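Local atomic coordinates of D-2-hydroxyacid dehydrogensase protein (PDB entry 4LSW), a protein that probably catalyses the reversible NAD(P)-dependent oxidation of D-2-hydroxyacids to 2-oxoacids. Residues A[46-52]-A[68-74]; A[173-177]-A[211-215]. One frame throughout, in Å; residues are numbered along the deposited sequence.

Contact 1. Residues A[46-52]-A[68-74]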
ATOM      1  N   ILE A  46      -3.923  28.861  10.310  1.00 10.50           N
ATOM      2  CA  ILE A  46      -4.074  27.606   9.581  1.00 11.10           C
ATOM      3  C   ILE A  46      -5.505  27.072   9.604  1.00 10.52           C
ATOM      4  O   ILE A  46      -6.054  26.763  10.659  1.00 12.25           O
ATOM      5  CB  ILE A  46      -3.107  26.527  10.116  1.00  8.50           C
ATOM      6  CG1 ILE A  46      -1.657  27.010  10.026  1.00  9.55           C
ATOM      7  CG2 ILE A  46      -3.287  25.222   9.344  1.00 11.24           C
ATOM      8  CD1 ILE A  46      -1.266  27.593   8.667  1.00 11.07           C
ATOM      9  N   ARG A  47      -6.095  26.951   8.418  1.00 10.34           N
ATOM     10  CA  ARG A  47      -7.448  26.432   8.299  1.00 10.33           C
ATOM     11  C   ARG A  47      -7.440  24.988   7.805  1.00  9.31           C
ATOM     12  O   ARG A  47      -8.393  24.257   8.024  1.00 10.53           O
ATOM     13  CB  ARG A  47      -8.289  27.328   7.391  1.00 15.80           C
ATOM     14  CG  ARG A  47      -8.581  28.698   8.001  1.00 17.22           C
ATOM     15  CD  ARG A  47      -9.263  29.613   7.006  1.00 21.27           C
ATOM     16  NE  ARG A  47     -10.540  29.060   6.565  1.00 20.40           N
ATOM     17  CZ  ARG A  47     -11.182  29.441   5.467  1.00 21.33           C
ATOM     18  NH1 ARG A  47     -10.671  30.382   4.690  1.00 23.45           N
ATOM     19  NH2 ARG A  47     -12.336  28.873   5.146  1.00 25.36           N
ATOM     20  N   ALA A  48      -6.362  24.580   7.141  1.00 10.03           N
ATOM     21  CA  ALA A  48      -6.236  23.182   6.733  1.00  9.24           C
ATOM     22  C   ALA A  48      -4.787  22.714   6.782  1.00  8.46           C
ATOM     23  O   ALA A  48      -3.869  23.499   6.550  1.00  9.09           O
ATOM     24  CB  ALA A  48      -6.814  22.958   5.336  1.00 10.47           C
ATOM     25  N   ILE A  49      -4.604  21.434   7.088  1.00  9.15           N
ATOM     26  CA  ILE A  49      -3.298  20.796   7.012  1.00  8.59           C
ATOM     27  C   ILE A  49      -3.311  19.864   5.811  1.00  8.79           C
ATOM     28  O   ILE A  49      -4.305  19.171   5.558  1.00 10.76           O
ATOM     29  CB  ILE A  49      -2.974  20.018   8.292  1.00  8.52           C
ATOM     30  CG1 ILE A  49      -2.706  20.990   9.444  1.00 10.52           C
ATOM     31  CG2 ILE A  49      -1.759  19.118   8.078  1.00 10.05           C
ATOM     32  CD1 ILE A  49      -2.609  20.316  10.790  1.00  9.48           C
ATOM     33  N   ALA A  50      -2.227  19.893   5.043  1.00  8.95           N
ATOM     34  CA  ALA A  50      -2.022  18.946   3.959  1.00  9.89           C
ATOM     35  C   ALA A  50      -0.888  18.041   4.397  1.00  9.44           C
ATOM     36  O   ALA A  50       0.224  18.496   4.662  1.00 10.06           O
ATOM     37  CB  ALA A  50      -1.657  19.676   2.668  1.00 11.11           C
ATOM     38  N   THR A  51      -1.171  16.749   4.489  1.00  9.06           N
ATOM     39  CA  THR A  51      -0.190  15.834   5.030  1.00 10.01           C
ATOM     40  C   THR A  51      -0.100  14.582   4.169  1.00 12.03           C
ATOM     41  O   THR A  51      -0.623  14.532   3.042  1.00 10.70           O
ATOM     42  CB  THR A  51      -0.491  15.498   6.516  1.00 13.19           C
ATOM     43  OG1 THR A  51       0.617  14.788   7.095  1.00 11.87           O
ATOM     44  CG2 THR A  51      -1.778  14.690   6.659  1.00 11.92           C
ATOM     45  N   ARG A  52       0.587  13.582   4.708  1.00 12.44           N
ATOM     46  CA  ARG A  52       0.741  12.291   4.062  1.00 19.88           C
ATOM     47  C   ARG A  52       0.432  11.210   5.086  1.00 26.47           C
ATOM     48  O   ARG A  52       0.490  11.466   6.295  1.00 24.41           O
ATOM     49  CB  ARG A  52       2.163  12.148   3.509  1.00 24.97           C
ATOM     50  CG  ARG A  52       2.437  13.068   2.328  1.00 21.89           C
ATOM     51  CD  ARG A  52       3.925  13.218   2.022  1.00 27.15           C
ATOM     52  NE  ARG A  52       4.529  11.978   1.539  1.00 31.03           N
ATOM     53  CZ  ARG A  52       4.948  11.769   0.291  1.00 30.36           C
ATOM     54  NH1 ARG A  52       4.849  12.724  -0.627  1.00 24.57           N
ATOM     55  NH2 ARG A  52       5.485  10.600  -0.037  1.00 38.96           N
ATOM     56  N   LEU A  68      -8.044  25.325  12.928  1.00 12.15           N
ATOM     57  CA  LEU A  68      -8.031  24.217  11.965  1.00 12.11           C
ATOM     58  C   LEU A  68      -9.431  23.674  11.645  1.00 11.17           C
ATOM     59  O   LEU A  68     -10.247  23.449  12.546  1.00 13.16           O
ATOM     60  CB  LEU A  68      -7.159  23.084  12.509  1.00 10.40           C
ATOM     61  CG  LEU A  68      -6.871  21.912  11.567  1.00  9.75           C
ATOM     62  CD1 LEU A  68      -6.111  22.364  10.326  1.00 10.60           C
ATOM     63  CD2 LEU A  68      -6.089  20.839  12.312  1.00 11.27           C
ATOM     64  N   GLU A  69      -9.687  23.443  10.358  1.00 12.95           N
ATOM     65  CA  GLU A  69     -10.988  22.958   9.896  1.00 12.44           C
ATOM     66  C   GLU A  69     -10.900  21.563   9.284  1.00 12.78           C
ATOM     67  O   GLU A  69     -11.842  20.757   9.375  1.00 12.53           O
ATOM     68  CB  GLU A  69     -11.573  23.920   8.856  1.00 12.66           C
ATOM     69  CG  GLU A  69     -11.834  25.325   9.394  1.00 17.26           C
ATOM     70  CD  GLU A  69     -12.151  26.341   8.305  1.00 19.62           C
ATOM     71  OE1 GLU A  69     -12.297  25.964   7.121  1.00 18.25           O
ATOM     72  OE2 GLU A  69     -12.246  27.541   8.642  1.00 20.26           O
ATOM     73  N   LEU A  70      -9.761  21.278   8.666  1.00 11.23           N
ATOM     74  CA  LEU A  70      -9.649  20.122   7.792  1.00  9.45           C
ATOM     75  C   LEU A  70      -8.223  19.630   7.720  1.00  8.73           C
ATOM     76  O   LEU A  70      -7.287  20.422   7.640  1.00 10.10           O
ATOM     77  CB  LEU A  70     -10.117  20.501   6.379  1.00 10.84           C
ATOM     78  CG  LEU A  70      -9.806  19.503   5.256  1.00 11.12           C
ATOM     79  CD1 LEU A  70     -10.556  18.196   5.439  1.00 12.82           C
ATOM     80  CD2 LEU A  70     -10.133  20.101   3.907  1.00 11.61           C
ATOM     81  N   ILE A  71      -8.060  18.314   7.762  1.00  8.14           N
ATOM     82  CA  ILE A  71      -6.771  17.705   7.475  1.00  8.17           C
ATOM     83  C   ILE A  71      -6.969  16.809   6.266  1.00  9.53           C
ATOM     84  O   ILE A  71      -7.773  15.878   6.308  1.00  9.28           O
ATOM     85  CB  ILE A  71      -6.246  16.869   8.658  1.00  9.17           C
ATOM     86  CG1 ILE A  71      -6.079  17.753   9.896  1.00  9.60           C
ATOM     87  CG2 ILE A  71      -4.915  16.222   8.293  1.00  9.60           C
ATOM     88  CD1 ILE A  71      -5.833  16.983  11.192  1.00 12.07           C
ATOM     89  N   SER A  72      -6.258  17.119   5.188  1.00  9.50           N
ATOM     90  CA  SER A  72      -6.338  16.350   3.959  1.00  8.40           C
ATOM     91  C   SER A  72      -5.062  15.540   3.788  1.00  8.85           C
ATOM     92  O   SER A  72      -3.951  16.083   3.811  1.00  8.74           O
ATOM     93  CB  SER A  72      -6.602  17.263   2.756  1.00  9.47           C
ATOM     94  OG  SER A  72      -7.949  17.692   2.756  1.00 10.17           O
ATOM     95  N   VAL A  73      -5.241  14.228   3.650  1.00 10.31           N
ATOM     96  CA  VAL A  73      -4.127  13.295   3.567  1.00  9.66           C
ATOM     97  C   VAL A  73      -3.889  12.838   2.130  1.00  9.65           C
ATOM     98  O   VAL A  73      -4.832  12.462   1.420  1.00 10.92           O
ATOM     99  CB  VAL A  73      -4.393  12.052   4.446  1.00  9.32           C
ATOM    100  CG1 VAL A  73      -3.224  11.099   4.379  1.00 12.17           C
ATOM    101  CG2 VAL A  73      -4.670  12.466   5.899  1.00 10.75           C
ATOM    102  N   TYR A  74      -2.626  12.888   1.713  1.00 11.86           N
ATOM    103  CA  TYR A  74      -2.181  12.308   0.447  1.00 10.86           C
ATOM    104  C   TYR A  74      -1.892  10.830   0.707  1.00 12.39           C
ATOM    105  O   TYR A  74      -0.952  10.498   1.429  1.00 15.31           O
ATOM    106  CB  TYR A  74      -0.918  13.039  -0.012  1.00 12.10           C
ATOM    107  CG  TYR A  74      -0.338  12.634  -1.351  1.00 14.36           C
ATOM    108  CD1 TYR A  74       0.468  11.504  -1.475  1.00 18.53           C
ATOM    109  CD2 TYR A  74      -0.541  13.416  -2.479  1.00 16.00           C
ATOM    110  CE1 TYR A  74       1.024  11.149  -2.694  1.00 18.81           C
ATOM    111  CE2 TYR A  74       0.013  13.070  -3.695  1.00 14.59           C
ATOM    112  CZ  TYR A  74       0.788  11.942  -3.799  1.00 11.52           C
ATOM    113  OH  TYR A  74       1.338  11.621  -5.025  1.00 13.49           O
TER
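Ile49 and Thr51 of 46-52 hydrogen-bond to Leu70, Ser72 and Tyr74 of 68-74, the segments lying as neighbouring parallel strands, the two strands of a beta-alpha-beta unit whose crossover carries helix 59-63. Four bonds form the ladder: Ile49 N to Leu70 O, Ser72 N to Ile49 O, Thr51 N to Ser72 O and Tyr74 N to Thr51 O, each 2.9 Å. At the entry to the strands, Arg47 O receives Glu69 N at 2.8 Å and, weakly, Leu70 N.

Apolar packing lies on the face shared by Ile49, Thr51, Ile71 and Val73, which helix 59-63 covers through Leu61 and Ile62. Leu68, its CG anti to the backbone N (chi1 -172°), puts CD1 3.8 Å from Ile49 CG1, the two side chains crossing nearly at right angles. Thr51 CG2 lies alongside Val73 CG2, while Thr51 OG1 bonds to Gly56 O.

The charged pair sits at the strand entry. Arg47 and Glu69 run side by side with guanidinium and carboxylate planes 62° apart. Their salt bridge joins Arg47 NE to Glu69 OE2 at 3.1 Å, while Glu69 OE1 bonds to His304 NE2; Arg47 NE meets OE2 from above the carboxylate plane.

Contact 2. Residues A[173-177]-A[211-215]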
ATOM      1  N   TYR A 173     -10.364 -17.342  -1.580  1.00  5.84           N
ATOM      2  CA  TYR A 173     -10.024 -16.157  -0.810  1.00  5.02           C
ATOM      3  C   TYR A 173     -10.471 -16.318   0.624  1.00  5.34           C
ATOM      4  O   TYR A 173     -11.349 -17.135   0.924  1.00  6.03           O
ATOM      5  CB  TYR A 173     -10.676 -14.907  -1.412  1.00  4.76           C
ATOM      6  CG  TYR A 173     -12.180 -14.825  -1.237  1.00  4.94           C
ATOM      7  CD1 TYR A 173     -13.043 -15.512  -2.080  1.00  4.92           C
ATOM      8  CD2 TYR A 173     -12.738 -14.041  -0.233  1.00  5.38           C
ATOM      9  CE1 TYR A 173     -14.436 -15.429  -1.922  1.00  6.36           C
ATOM     10  CE2 TYR A 173     -14.115 -13.945  -0.069  1.00  4.64           C
ATOM     11  CZ  TYR A 173     -14.957 -14.635  -0.919  1.00  4.93           C
ATOM     12  OH  TYR A 173     -16.330 -14.525  -0.735  1.00  6.62           O
ATOM     13  N   SER A 174      -9.847 -15.543   1.506  1.00  4.09           N
ATOM     14  CA  SER A 174     -10.267 -15.484   2.899  1.00  6.39           C
ATOM     15  C   SER A 174     -10.459 -14.034   3.311  1.00  6.44           C
ATOM     16  O   SER A 174      -9.746 -13.154   2.852  1.00  6.78           O
ATOM     17  CB  SER A 174      -9.236 -16.149   3.797  1.00  7.90           C
ATOM     18  OG  SER A 174      -9.705 -16.212   5.143  1.00  8.87           O
ATOM     19  N   ASP A 175     -11.461 -13.792   4.153  1.00  6.96           N
ATOM     20  CA  ASP A 175     -11.739 -12.468   4.688  1.00  6.64           C
ATOM     21  C   ASP A 175     -12.615 -12.688   5.911  1.00 10.29           C
ATOM     22  O   ASP A 175     -12.845 -13.835   6.295  1.00  8.78           O
ATOM     23  CB  ASP A 175     -12.432 -11.585   3.638  1.00  8.37           C
ATOM     24  CG  ASP A 175     -12.128 -10.105   3.810  1.00 12.14           C
ATOM     25  OD1 ASP A 175     -12.152  -9.602   4.954  1.00 13.70           O
ATOM     26  OD2 ASP A 175     -11.853  -9.442   2.784  1.00 10.69           O
ATOM     27  N   ILE A 176     -13.078 -11.597   6.517  1.00 11.02           N
ATOM     28  CA  ILE A 176     -13.924 -11.666   7.710  1.00 11.84           C
ATOM     29  C   ILE A 176     -15.290 -12.289   7.406  1.00 11.53           C
ATOM     30  O   ILE A 176     -15.935 -12.876   8.284  1.00 10.95           O
ATOM     31  CB  ILE A 176     -14.105 -10.269   8.350  1.00 15.92           C
ATOM     32  CG1 ILE A 176     -14.608 -10.396   9.790  1.00 21.55           C
ATOM     33  CG2 ILE A 176     -15.031  -9.389   7.518  1.00 18.74           C
ATOM     34  CD1 ILE A 176     -13.681 -11.202  10.672  1.00 24.27           C
ATOM     35  N   ALA A 177     -15.740 -12.150   6.162  1.00 10.52           N
ATOM     36  CA  ALA A 177     -16.992 -12.744   5.709  1.00  9.63           C
ATOM     37  C   ALA A 177     -16.950 -12.905   4.199  1.00  9.17           C
ATOM     38  O   ALA A 177     -16.136 -12.251   3.534  1.00 10.70           O
ATOM     39  CB  ALA A 177     -18.171 -11.853   6.101  1.00 10.29           C
ATOM     40  N   THR A 211      -6.786 -12.414  13.966  1.00 24.18           N
ATOM     41  CA  THR A 211      -5.829 -13.474  14.282  1.00 18.94           C
ATOM     42  C   THR A 211      -5.738 -14.579  13.222  1.00 15.26           C
ATOM     43  O   THR A 211      -4.639 -14.973  12.827  1.00 14.51           O
ATOM     44  CB  THR A 211      -6.090 -14.083  15.679  1.00 17.06           C
ATOM     45  OG1 THR A 211      -6.099 -13.030  16.652  1.00 24.17           O
ATOM     46  CG2 THR A 211      -5.003 -15.073  16.039  1.00 21.35           C
ATOM     47  N   ARG A 212      -6.885 -15.042  12.731  1.00 16.42           N
ATOM     48  CA  ARG A 212      -6.892 -16.155  11.783  1.00 13.08           C
ATOM     49  C   ARG A 212      -6.449 -15.734  10.384  1.00 12.97           C
ATOM     50  O   ARG A 212      -6.344 -16.570   9.484  1.00 12.12           O
ATOM     51  CB  ARG A 212      -8.264 -16.828  11.723  1.00 13.27           C
ATOM     52  CG  ARG A 212      -9.362 -15.970  11.108  1.00 13.51           C
ATOM     53  CD  ARG A 212     -10.669 -16.755  11.035  1.00 14.69           C
ATOM     54  NE  ARG A 212     -11.803 -15.908  10.669  1.00 15.21           N
ATOM     55  CZ  ARG A 212     -12.500 -15.168  11.526  1.00 16.80           C
ATOM     56  NH1 ARG A 212     -12.180 -15.155  12.813  1.00 18.78           N
ATOM     57  NH2 ARG A 212     -13.518 -14.434  11.095  1.00 15.55           N
ATOM     58  N   HIS A 213      -6.193 -14.444  10.205  1.00 13.12           N
ATOM     59  CA  HIS A 213      -5.774 -13.939   8.895  1.00 10.78           C
ATOM     60  C   HIS A 213      -4.335 -13.415   8.904  1.00 15.88           C
ATOM     61  O   HIS A 213      -3.805 -12.969   7.883  1.00 15.07           O
ATOM     62  CB  HIS A 213      -6.748 -12.858   8.409  1.00 12.77           C
ATOM     63  CG  HIS A 213      -8.137 -13.367   8.174  1.00 13.78           C
ATOM     64  ND1 HIS A 213      -9.258 -12.727   8.650  1.00 14.60           N
ATOM     65  CD2 HIS A 213      -8.575 -14.466   7.513  1.00 11.80           C
ATOM     66  CE1 HIS A 213     -10.335 -13.413   8.295  1.00 14.61           C
ATOM     67  NE2 HIS A 213      -9.946 -14.468   7.605  1.00 12.46           N
ATOM     68  N   ILE A 214      -3.701 -13.465  10.065  1.00 12.63           N
ATOM     69  CA  ILE A 214      -2.302 -13.085  10.176  1.00 12.53           C
ATOM     70  C   ILE A 214      -1.390 -14.138   9.521  1.00 12.62           C
ATOM     71  O   ILE A 214      -1.615 -15.348   9.680  1.00 13.93           O
ATOM     72  CB  ILE A 214      -1.923 -12.915  11.666  1.00 17.44           C
ATOM     73  CG1 ILE A 214      -2.733 -11.777  12.291  1.00 20.49           C
ATOM     74  CG2 ILE A 214      -0.423 -12.701  11.826  1.00 22.80           C
ATOM     75  CD1 ILE A 214      -2.654 -11.728  13.817  1.00 25.16           C
ATOM     76  N   VAL A 215      -0.375 -13.684   8.784  1.00 11.68           N
ATOM     77  CA  VAL A 215       0.532 -14.590   8.089  1.00  9.81           C
ATOM     78  C   VAL A 215       1.744 -14.906   8.953  1.00 11.80           C
ATOM     79  O   VAL A 215       2.744 -14.187   8.929  1.00 12.46           O
ATOM     80  CB  VAL A 215       0.992 -14.030   6.726  1.00  8.64           C
ATOM     81  CG1 VAL A 215       1.863 -15.047   5.988  1.00  9.58           C
ATOM     82  CG2 VAL A 215      -0.219 -13.663   5.887  1.00  9.78           C
TER
HETATM   83  O   HOH W   1     -13.659 -15.441   8.363  1.00 13.77           O
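The backbone oxygen of Asp175 is met by a water held by Arg212 and by the ring of His213. The ordered water lies 2.7 Å from Asp175 O and bonds to it; the same water takes a hydrogen bond from Arg212 NH2 at 2.9 Å, lying in the plane of the guanidinium at its edge. His213 comes up directly, its CE1 3.2 Å from Asp175 O.

The imidazole fills the space between the end of strand 170-174 and the short 3-10 turn 211-213. Ser174 OG meets the ring at its edge, 3.0 Å from His213 NE2, and the hydroxyl has its main partner in Val188 O; His213 NE2 also makes a weak bond to Glu189 O. Arg212 CG lies over the centre of one face, 3.8 Å above the ring plane, carried there by a chi1 of 68° that sets CG between the backbone N and the carbonyl carbon. From CG the arginine runs extended to NE, and its NH2 reaches Ile176 CD1, the two side chains crossing almost perpendicularly.

With an alanine here in place of His213, the imidazole would be gone, which would probably open a gap beside Ser174 and the Asp175 carbonyl and leave Arg212 CG without the ring face beneath it.

The side chain of Asp175 points away: OD1 accepts Ile176 N through its anti lone pair, and OD2 bonds to Leu153 N in the probable Rossmann glycine-rich turn. At Asp175 the contact uses the backbone oxygen and leaves the carboxylate to the turn. Asp175 follows the second strand, where many NAD-dependent Rossmann domains carry an acid that binds the adenosine ribose; such a role is probable here.

In the fold
Contacts 1 and 2 belong to two separate sheets and follow one another along the chain. Contact 1 joins inner strands of the six-stranded mixed sheet, whereas contact 2 lies at the C-terminal end of strand 170-174 of the seven-stranded parallel sheet, where the loop after strand 200-203 comes up to it, within the NAD-binding family region. Their centres are 34 Å apart, and their nearest atoms remain about 22 Å from each other, so neither supports the other directly. In this family the active site generally lies in the cleft between two such domains. Contact 1 would then help build the framework of the substrate-side domain, while contact 2 probably shapes the cofactor side, near the glycine-rich turn that Asp175 touches.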